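Local coordinates for protein oxidoreductase, Gfo/Idh/MocA family (Pseudomonas syringae pv. tomato, PDB 3DTY) that probably catalyses NAD(P)-dependent oxidation or reduction of a substrate not yet identified, as a magnesium-binding, tetrameric member of the Gfo/Idh/MocA family, at residues A[7-12]-A[37-42]; A[16-21]-A[73-78]; A[104-109]-A[137-142]; A[152-157]-A[291-296]. All coordinates share one frame; numbering follows the deposited sequence.

Interaction 1: residues A[7-12]-A[37-42]; sequences RRIPQP and DNTFVL
Ile9 meets Thr39 where the N-terminal segment first comes close to residues 37-42. Its CG2 is 3.6 Å from Thr39 O. The two methyls, Ile9 CG2 and Thr39 CG2, are farther apart at 4.3 Å. CG2 of Ile9 stands anti to its own backbone N, which leaves that methyl on the side of the threonine carbonyl. The chain then arcs through Pro10 and Gln11, whose side chains start off away from the partner, and returns at Pro12. Here the proline ring lies against the backbone. Its CG is 3.2 Å from Asn38 O, and Pro12 CA is 3.6 Å from Thr39 O. No hydrogen bond joins the two segments.

Pro12 leads straight into strand 13-17, the first strand of the Rossmann fold, which runs parallel to strand 40-46. Ile13 supplies the backbone hydrogen bonds to Thr39 and Val41 that begin this pairing. Thr39 OG1 is hydrogen-bonded to Arg36 O, three residues back in the chain. Phe40 starts off away from Pro12, and its ring meets Trp15 and packs on Met345. Val41 points the other way, to the proline. Its CG1 sits between the backbone N and the carbonyl carbon (chi1 54°), and this methyl touches Pro12 CB at 3.8 Å.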
# COMPACT_ATOMS: atom_id res chain seq x y z
N ARG A 7 -27.96 24.68 15.23
CA ARG A 7 -29.34 24.42 14.72
C ARG A 7 -30.10 23.48 15.66
O ARG A 7 -31.13 23.85 16.22
CB ARG A 7 -29.27 23.80 13.32
CG ARG A 7 -30.62 23.43 12.74
CD ARG A 7 -31.23 24.56 11.95
NE ARG A 7 -32.61 24.27 11.57
CZ ARG A 7 -33.34 25.03 10.75
NH1 ARG A 7 -32.81 26.12 10.21
NH2 ARG A 7 -34.59 24.70 10.47
N ARG A 8 -29.59 22.27 15.82
CA ARG A 8 -30.22 21.27 16.68
C ARG A 8 -29.83 21.37 18.15
O ARG A 8 -30.52 20.85 19.03
CB ARG A 8 -29.91 19.87 16.15
CG ARG A 8 -30.41 19.63 14.74
CD ARG A 8 -30.12 18.22 14.29
NE ARG A 8 -30.86 17.23 15.08
CZ ARG A 8 -30.72 15.91 14.92
NH1 ARG A 8 -29.88 15.44 14.01
NH2 ARG A 8 -31.44 15.08 15.67
N ILE A 9 -28.70 22.02 18.42
CA ILE A 9 -28.22 22.22 19.78
C ILE A 9 -28.09 23.74 19.90
O ILE A 9 -26.99 24.28 20.04
CB ILE A 9 -26.83 21.55 19.99
CG1 ILE A 9 -26.92 20.05 19.67
CG2 ILE A 9 -26.34 21.78 21.43
CD1 ILE A 9 -27.88 19.27 20.55
N PRO A 10 -29.23 24.45 19.83
CA PRO A 10 -29.31 25.91 19.91
C PRO A 10 -28.48 26.56 21.01
O PRO A 10 -27.81 27.57 20.79
CB PRO A 10 -30.81 26.17 20.10
CG PRO A 10 -31.28 24.94 20.78
CD PRO A 10 -30.56 23.86 20.01
N GLN A 11 -28.51 25.97 22.19
CA GLN A 11 -27.78 26.48 23.34
C GLN A 11 -26.71 25.45 23.71
O GLN A 11 -27.03 24.28 23.94
CB GLN A 11 -28.75 26.67 24.51
CG GLN A 11 -28.40 27.76 25.49
CD GLN A 11 -29.43 27.86 26.61
OE1 GLN A 11 -29.50 27.01 27.50
NE2 GLN A 11 -30.26 28.90 26.56
N PRO A 12 -25.43 25.86 23.75
CA PRO A 12 -24.39 24.89 24.10
C PRO A 12 -24.74 24.23 25.44
O PRO A 12 -25.20 24.88 26.37
CB PRO A 12 -23.13 25.76 24.21
CG PRO A 12 -23.39 26.83 23.19
CD PRO A 12 -24.85 27.18 23.44
N ASP A 37 -17.67 23.31 17.35
CA ASP A 37 -18.97 23.80 16.90
C ASP A 37 -19.83 24.28 18.08
O ASP A 37 -21.04 24.45 17.94
CB ASP A 37 -19.70 22.69 16.14
CG ASP A 37 -18.84 22.06 15.05
OD1 ASP A 37 -18.25 22.81 14.24
OD2 ASP A 37 -18.75 20.81 15.00
N ASN A 38 -19.19 24.50 19.23
CA ASN A 38 -19.88 24.96 20.44
C ASN A 38 -21.05 24.08 20.85
O ASN A 38 -22.07 24.57 21.32
CB ASN A 38 -20.37 26.40 20.26
CG ASN A 38 -19.23 27.36 20.01
OD1 ASN A 38 -18.16 27.25 20.62
ND2 ASN A 38 -19.44 28.32 19.12
N THR A 39 -20.90 22.77 20.67
CA THR A 39 -21.93 21.82 21.04
C THR A 39 -22.04 21.80 22.55
O THR A 39 -23.12 21.64 23.11
CB THR A 39 -21.59 20.41 20.55
OG1 THR A 39 -21.34 20.45 19.14
CG2 THR A 39 -22.74 19.45 20.83
N PHE A 40 -20.90 21.95 23.21
CA PHE A 40 -20.83 21.97 24.67
C PHE A 40 -20.06 23.21 25.09
O PHE A 40 -19.34 23.80 24.29
CB PHE A 40 -20.09 20.74 25.20
CG PHE A 40 -20.85 19.45 25.08
CD1 PHE A 40 -21.66 19.00 26.12
CD2 PHE A 40 -20.76 18.68 23.92
CE1 PHE A 40 -22.35 17.80 26.03
CE2 PHE A 40 -21.45 17.47 23.81
CZ PHE A 40 -22.25 17.02 24.87
N VAL A 41 -20.24 23.62 26.34
CA VAL A 41 -19.51 24.75 26.87
C VAL A 41 -19.04 24.34 28.27
O VAL A 41 -19.85 23.96 29.12
CB VAL A 41 -20.37 26.04 26.94
CG1 VAL A 41 -21.66 25.77 27.70
CG2 VAL A 41 -19.57 27.15 27.62
N LEU A 42 -17.73 24.41 28.48
CA LEU A 42 -17.14 24.02 29.75
C LEU A 42 -17.29 25.14 30.78
O LEU A 42 -16.66 26.18 30.67
CB LEU A 42 -15.66 23.71 29.54
CG LEU A 42 -14.90 23.25 30.78
CD1 LEU A 42 -15.44 21.89 31.20
CD2 LEU A 42 -13.40 23.18 30.48

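Interaction 2: residues A[16-21]-A[73-78]; sequences AMVGGG and LSMFEQ
The helix that presses Met75 against Ala16 and Val18 is held by backbone bonds such as Glu77 N to Leu73 O, at 2.9 Å. Across the contact itself there is no hydrogen bond. This is helix-on-sheet packing in the Rossmann fold. Helix 72-79 covers the end of strand 13-17, and the strand leads into Gly19, Gly20 and Gly21. That glycine run after the first strand is consistent with the dinucleotide-binding loop of such folds. Gly19 and Gly20 both have positive phi.

Met75 is a selenomethionine and carries most of the contact. The side chain starts toward the strand, and CG stands anti to the backbone N (chi1 172°). SE comes to 3.9 Å from Ala16 CB. A bend at chi3 (83°) then turns the terminal methyl toward Val18. The side chain of Met17 starts away from the helix and packs on His30 and Arg31; its carbonyl O faces the Met75 methyl. Val18 also packs on Val89 and Ile101, and is buried. The Phe76 ring approaches it obliquely, with CZ 4.4 Å from Val18 CG2. The closest apolar pair is Val18 CG2 to Met75 CE, at 3.7 Å.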
# COMPACT_ATOMS: atom_id res chain seq x y z
N ALA A 16 -19.08 19.89 32.04
CA ALA A 16 -18.01 19.81 33.02
C ALA A 16 -17.19 18.54 32.80
O ALA A 16 -17.61 17.62 32.10
CB ALA A 16 -18.58 19.80 34.43
N MSE A 17 -16.01 18.50 33.41
CA MSE A 17 -15.14 17.35 33.33
C MSE A 17 -14.63 16.99 34.73
O MSE A 17 -14.46 17.86 35.59
CB MSE A 17 -13.93 17.62 32.42
CG MSE A 17 -14.18 17.39 30.95
SE MSE A 17 -12.54 17.14 29.91
CE MSE A 17 -12.39 15.22 30.05
N VAL A 18 -14.41 15.70 34.93
CA VAL A 18 -13.87 15.20 36.18
C VAL A 18 -12.55 14.62 35.71
O VAL A 18 -12.52 13.69 34.90
CB VAL A 18 -14.77 14.09 36.76
CG1 VAL A 18 -14.14 13.52 38.03
CG2 VAL A 18 -16.14 14.66 37.05
N GLY A 19 -11.45 15.19 36.21
CA GLY A 19 -10.14 14.74 35.78
C GLY A 19 -9.84 15.48 34.49
O GLY A 19 -10.44 16.52 34.22
N GLY A 20 -8.93 14.95 33.68
CA GLY A 20 -8.61 15.60 32.42
C GLY A 20 -7.90 16.92 32.63
O GLY A 20 -7.96 17.81 31.77
N GLY A 21 -7.22 17.05 33.77
CA GLY A 21 -6.51 18.28 34.08
C GLY A 21 -5.14 18.40 33.43
O GLY A 21 -4.87 17.78 32.41
N LEU A 73 -17.79 15.17 43.98
CA LEU A 73 -18.97 15.25 44.85
C LEU A 73 -19.38 16.69 45.18
O LEU A 73 -20.55 17.06 45.04
CB LEU A 73 -18.73 14.47 46.14
CG LEU A 73 -19.54 13.17 46.21
CD1 LEU A 73 -18.77 12.10 46.95
CD2 LEU A 73 -20.88 13.45 46.89
N SER A 74 -18.42 17.51 45.60
CA SER A 74 -18.75 18.89 45.91
C SER A 74 -19.29 19.57 44.64
O SER A 74 -20.22 20.38 44.71
CB SER A 74 -17.51 19.62 46.45
OG SER A 74 -16.39 19.45 45.60
N MSE A 75 -18.72 19.22 43.49
CA MSE A 75 -19.19 19.80 42.24
C MSE A 75 -20.64 19.42 41.97
O MSE A 75 -21.48 20.29 41.73
CB MSE A 75 -18.33 19.35 41.05
CG MSE A 75 -18.90 19.77 39.69
SE MSE A 75 -17.64 19.78 38.22
CE MSE A 75 -17.70 17.90 37.74
N PHE A 76 -20.94 18.13 42.02
CA PHE A 76 -22.30 17.67 41.76
C PHE A 76 -23.31 18.31 42.72
O PHE A 76 -24.37 18.78 42.31
CB PHE A 76 -22.39 16.15 41.85
CG PHE A 76 -21.61 15.42 40.79
CD1 PHE A 76 -21.11 16.09 39.68
CD2 PHE A 76 -21.37 14.05 40.90
CE1 PHE A 76 -20.39 15.42 38.70
CE2 PHE A 76 -20.66 13.37 39.92
CZ PHE A 76 -20.16 14.05 38.82
N GLU A 77 -22.97 18.33 44.01
CA GLU A 77 -23.85 18.90 45.03
C GLU A 77 -24.14 20.39 44.83
O GLU A 77 -25.31 20.82 44.82
CB GLU A 77 -23.25 18.68 46.42
CG GLU A 77 -23.61 17.34 47.05
CD GLU A 77 -22.65 16.93 48.16
OE1 GLU A 77 -22.12 17.82 48.85
OE2 GLU A 77 -22.44 15.71 48.34
N GLN A 78 -23.09 21.18 44.66
CA GLN A 78 -23.21 22.63 44.48
C GLN A 78 -23.77 23.05 43.13
O GLN A 78 -24.57 23.99 43.04
CB GLN A 78 -21.85 23.29 44.72
CG GLN A 78 -21.47 23.35 46.20
CD GLN A 78 -20.01 23.71 46.44
OE1 GLN A 78 -19.53 24.76 45.99
NE2 GLN A 78 -19.30 22.85 47.16

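Interaction 3: residues A[104-109]-A[137-142]; sequences AALEAG and RIVGVT
Leu106 and Val139 form the buried half of this contact, and Gly109 and Arg137 form the more exposed half. The contact belongs to the Rossmann fold. Helix 98-107 lies beside strand 139-141, the outermost strand at one end of the parallel sheet within the chain.

On the tight side, both methyls of Leu106 touch the same methyl of Val139. Leu106 CD2 is 3.8 Å from Val139 CG2, and Leu106 CD1 is 4.0 Å from the same atom. The two side chains cross at about a right angle. Leu106 CD2 also rests on Arg137 CB at 3.9 Å. The side chain of Leu106 is about 8 Å from that of Asn127, a magnesium ligand, and about 12 Å from a bound magnesium ion.

The other side is polar and only partly buried. Here the helix ends in a Schellman motif. Gly109, with positive phi, is its C-prime residue. Gly109 N bonds to Leu106 O, and Leu110 N to Ala105 O. The carbonyl of Gly109 is then taken by Arg137. The arginine chain bends at chi2 (-68°), which folds CD back beside the glycine. The Arg137 side chain also touches His111 and Asp349. The bond from Arg137 NE to Gly109 O is short, 2.8 Å, but bent to 134° at the hydrogen, and NE stands above the carbonyl plane, 65° out of it.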
# COMPACT_ATOMS: atom_id res chain seq x y z
N ALA A 104 -22.72 8.67 40.93
CA ALA A 104 -22.98 9.95 41.59
C ALA A 104 -23.55 10.96 40.59
O ALA A 104 -24.50 11.67 40.89
CB ALA A 104 -21.68 10.49 42.21
N ALA A 105 -22.96 11.02 39.41
CA ALA A 105 -23.43 11.94 38.39
C ALA A 105 -24.88 11.63 38.01
O ALA A 105 -25.71 12.53 37.93
CB ALA A 105 -22.55 11.86 37.15
N LEU A 106 -25.19 10.36 37.77
CA LEU A 106 -26.55 9.98 37.40
C LEU A 106 -27.53 10.32 38.53
O LEU A 106 -28.61 10.89 38.30
CB LEU A 106 -26.64 8.48 37.09
CG LEU A 106 -26.02 7.97 35.78
CD1 LEU A 106 -26.11 6.45 35.73
CD2 LEU A 106 -26.76 8.59 34.58
N GLU A 107 -27.16 9.96 39.76
CA GLU A 107 -28.01 10.23 40.91
C GLU A 107 -28.21 11.73 41.06
O GLU A 107 -29.20 12.17 41.63
CB GLU A 107 -27.37 9.67 42.18
CG GLU A 107 -27.06 8.19 42.09
CD GLU A 107 -26.51 7.63 43.38
OE1 GLU A 107 -25.58 8.24 43.96
OE2 GLU A 107 -27.00 6.56 43.80
N ALA A 108 -27.27 12.51 40.53
CA ALA A 108 -27.36 13.96 40.58
C ALA A 108 -28.08 14.53 39.36
O ALA A 108 -28.06 15.74 39.13
CB ALA A 108 -25.97 14.56 40.71
N GLY A 109 -28.70 13.66 38.57
CA GLY A 109 -29.43 14.09 37.39
C GLY A 109 -28.57 14.63 36.26
O GLY A 109 -28.98 15.52 35.51
N ARG A 137 -31.19 9.80 32.13
CA ARG A 137 -29.99 10.52 31.70
C ARG A 137 -29.12 9.55 30.92
O ARG A 137 -29.04 8.38 31.29
CB ARG A 137 -29.22 11.05 32.92
CG ARG A 137 -29.89 12.22 33.61
CD ARG A 137 -29.89 13.45 32.72
NE ARG A 137 -30.55 14.58 33.36
CZ ARG A 137 -31.87 14.72 33.45
NH1 ARG A 137 -32.66 13.79 32.94
NH2 ARG A 137 -32.38 15.77 34.08
N ILE A 138 -28.48 10.01 29.86
CA ILE A 138 -27.66 9.11 29.06
C ILE A 138 -26.29 8.87 29.68
O ILE A 138 -25.84 9.60 30.56
CB ILE A 138 -27.42 9.64 27.61
CG1 ILE A 138 -26.32 10.71 27.61
CG2 ILE A 138 -28.70 10.23 27.03
CD1 ILE A 138 -25.70 10.94 26.24
N VAL A 139 -25.65 7.81 29.20
CA VAL A 139 -24.31 7.43 29.62
C VAL A 139 -23.56 7.04 28.35
O VAL A 139 -23.62 5.90 27.90
CB VAL A 139 -24.30 6.24 30.59
CG1 VAL A 139 -22.87 5.83 30.89
CG2 VAL A 139 -25.02 6.61 31.89
N GLY A 140 -22.87 8.01 27.76
CA GLY A 140 -22.11 7.73 26.56
C GLY A 140 -20.76 7.19 26.97
O GLY A 140 -20.23 7.56 28.01
N VAL A 141 -20.20 6.30 26.15
CA VAL A 141 -18.90 5.71 26.41
C VAL A 141 -18.05 6.03 25.18
O VAL A 141 -18.53 5.93 24.05
CB VAL A 141 -19.00 4.19 26.59
CG1 VAL A 141 -17.62 3.62 26.93
CG2 VAL A 141 -20.00 3.87 27.70
N THR A 142 -16.80 6.40 25.40
CA THR A 142 -15.91 6.82 24.33
C THR A 142 -15.25 5.83 23.38
O THR A 142 -14.02 5.70 23.35
CB THR A 142 -14.81 7.73 24.90
OG1 THR A 142 -14.09 7.04 25.94
CG2 THR A 142 -15.44 8.99 25.49

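Interaction 4: residues A[152-157]-A[291-296]; sequences EQAREM and NQLSFE
Helix 149-159 packs on the large mixed sheet of the C-terminal alpha/beta domain, and Met157 and Phe295 meet at this helix-sheet interface. The helix segment and strand 292-296 run nearly in the same direction, at 25°, with axes 10.2 Å apart.

Leu293 reaches the helix through CD2. This methyl touches Gln153 CG at 3.9 Å and the selenium, Met157 SE, at 4.0 Å. Ala154 CB lies farther from it. The amide end of Gln153 is used beyond this contact, with OE1 bonded to His313 N. Leu305 on the neighbouring strand 302-306 flanks both Met157 and Phe295.

Ser294 and Glu296 make no contact with the helix segment. Ser294 OG donates to Glu296 OE2 at 2.7 Å, using the anti lone pair of that oxygen. Glu296 OE1 forms a salt bridge with Arg275, and Glu296 also packs on Ser268 of a neighbouring subunit.

Met157 and Phe295 make a CH-pi and Met-aromatic contact. Met157, a selenomethionine, bends at chi3 (81°) and carries CE over the Phe295 ring. CE lies 3.3 Å from the ring centroid, only 8° off the normal, while Met157 SE is 5.1 Å from that centroid.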
# COMPACT_ATOMS: atom_id res chain seq x y z
N GLU A 152 -20.00 4.05 9.18
CA GLU A 152 -21.43 4.11 8.86
C GLU A 152 -21.67 3.56 7.47
O GLU A 152 -22.69 2.92 7.21
CB GLU A 152 -21.95 5.55 8.90
CG GLU A 152 -22.16 6.16 10.28
CD GLU A 152 -23.11 5.35 11.15
OE1 GLU A 152 -24.04 4.70 10.61
OE2 GLU A 152 -22.93 5.38 12.39
N GLN A 153 -20.73 3.82 6.56
CA GLN A 153 -20.86 3.33 5.19
C GLN A 153 -20.93 1.81 5.21
O GLN A 153 -21.78 1.22 4.55
CB GLN A 153 -19.67 3.79 4.35
CG GLN A 153 -19.71 3.29 2.90
CD GLN A 153 -20.95 3.73 2.15
OE1 GLN A 153 -21.61 4.72 2.51
NE2 GLN A 153 -21.27 3.02 1.08
N ALA A 154 -20.04 1.20 5.97
CA ALA A 154 -19.99 -0.26 6.10
C ALA A 154 -21.32 -0.78 6.66
O ALA A 154 -21.86 -1.78 6.18
CB ALA A 154 -18.84 -0.65 7.02
N ARG A 155 -21.84 -0.11 7.68
CA ARG A 155 -23.11 -0.51 8.29
C ARG A 155 -24.20 -0.53 7.23
O ARG A 155 -24.95 -1.51 7.12
CB ARG A 155 -23.51 0.46 9.40
CG ARG A 155 -24.86 0.16 10.07
CD ARG A 155 -25.16 1.20 11.13
NE ARG A 155 -26.53 1.14 11.64
CZ ARG A 155 -26.88 0.72 12.85
NH1 ARG A 155 -25.96 0.32 13.72
NH2 ARG A 155 -28.16 0.72 13.20
N GLU A 156 -24.28 0.54 6.45
CA GLU A 156 -25.27 0.67 5.39
C GLU A 156 -25.10 -0.40 4.32
O GLU A 156 -26.08 -1.01 3.87
CB GLU A 156 -25.16 2.06 4.73
CG GLU A 156 -25.70 3.20 5.59
CD GLU A 156 -27.21 3.14 5.77
OE1 GLU A 156 -27.88 2.48 4.96
OE2 GLU A 156 -27.73 3.77 6.71
N MSE A 157 -23.86 -0.65 3.92
CA MSE A 157 -23.58 -1.65 2.90
C MSE A 157 -23.99 -3.06 3.36
O MSE A 157 -24.58 -3.83 2.60
CB MSE A 157 -22.10 -1.62 2.55
CG MSE A 157 -21.66 -0.34 1.85
SE MSE A 157 -19.76 -0.28 1.57
CE MSE A 157 -19.64 -1.36 -0.02
N ASN A 291 -9.85 7.01 6.34
CA ASN A 291 -10.58 7.57 5.21
C ASN A 291 -10.79 6.64 4.02
O ASN A 291 -11.37 7.03 3.01
CB ASN A 291 -9.88 8.86 4.78
CG ASN A 291 -9.75 9.86 5.93
OD1 ASN A 291 -8.67 10.41 6.18
ND2 ASN A 291 -10.85 10.09 6.63
N GLN A 292 -10.32 5.40 4.14
CA GLN A 292 -10.53 4.43 3.08
C GLN A 292 -11.22 3.22 3.67
O GLN A 292 -11.10 2.92 4.86
CB GLN A 292 -9.22 4.00 2.42
CG GLN A 292 -8.57 5.06 1.53
CD GLN A 292 -7.80 6.09 2.32
OE1 GLN A 292 -6.89 5.76 3.08
NE2 GLN A 292 -8.16 7.36 2.15
N LEU A 293 -11.96 2.53 2.82
CA LEU A 293 -12.70 1.34 3.19
C LEU A 293 -12.55 0.37 2.03
O LEU A 293 -12.92 0.70 0.90
CB LEU A 293 -14.17 1.69 3.40
CG LEU A 293 -15.14 0.54 3.67
CD1 LEU A 293 -14.85 -0.08 5.03
CD2 LEU A 293 -16.57 1.07 3.60
N SER A 294 -12.00 -0.81 2.29
CA SER A 294 -11.84 -1.81 1.23
C SER A 294 -13.13 -2.60 1.03
O SER A 294 -13.75 -3.03 2.00
CB SER A 294 -10.70 -2.77 1.55
OG SER A 294 -10.60 -3.79 0.56
N PHE A 295 -13.53 -2.79 -0.22
CA PHE A 295 -14.75 -3.53 -0.56
C PHE A 295 -14.34 -4.57 -1.59
O PHE A 295 -14.01 -4.24 -2.73
CB PHE A 295 -15.80 -2.57 -1.12
CG PHE A 295 -17.10 -3.23 -1.50
CD1 PHE A 295 -17.73 -4.13 -0.64
CD2 PHE A 295 -17.72 -2.93 -2.72
CE1 PHE A 295 -18.94 -4.72 -0.98
CE2 PHE A 295 -18.94 -3.51 -3.07
CZ PHE A 295 -19.55 -4.41 -2.19
N GLU A 296 -14.38 -5.84 -1.20
CA GLU A 296 -13.93 -6.91 -2.07
C GLU A 296 -14.98 -7.96 -2.44
O GLU A 296 -15.17 -8.94 -1.72
CB GLU A 296 -12.74 -7.61 -1.42
CG GLU A 296 -11.59 -6.68 -1.04
CD GLU A 296 -10.74 -7.24 0.10
OE1 GLU A 296 -10.47 -8.46 0.11
OE2 GLU A 296 -10.35 -6.45 0.99

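In the fold
Interactions 1, 2 and 3 all reach the parallel Rossmann sheet, whose strand order is 40-46, 13-17, 88-92, 111-114, 139-141. Interactions 1 and 3 sit at its two outermost strands, with centres 19 Å apart. Interactions 1 and 2 cross along the chain and touch through Leu42 CD1, which lies 3.8 Å from Ala16 CA. Interactions 2 and 3 have centres 13 Å apart and are joined by Phe76, which packs helix 72-79 against helix 98-107. Interaction 4 comes last, in the C-terminal domain, about 32 Å from interaction 3 between centres. Strand 139-141 and helix 149-159 follow each other in the chain, which is consistent with the chain passing from one domain to the other there.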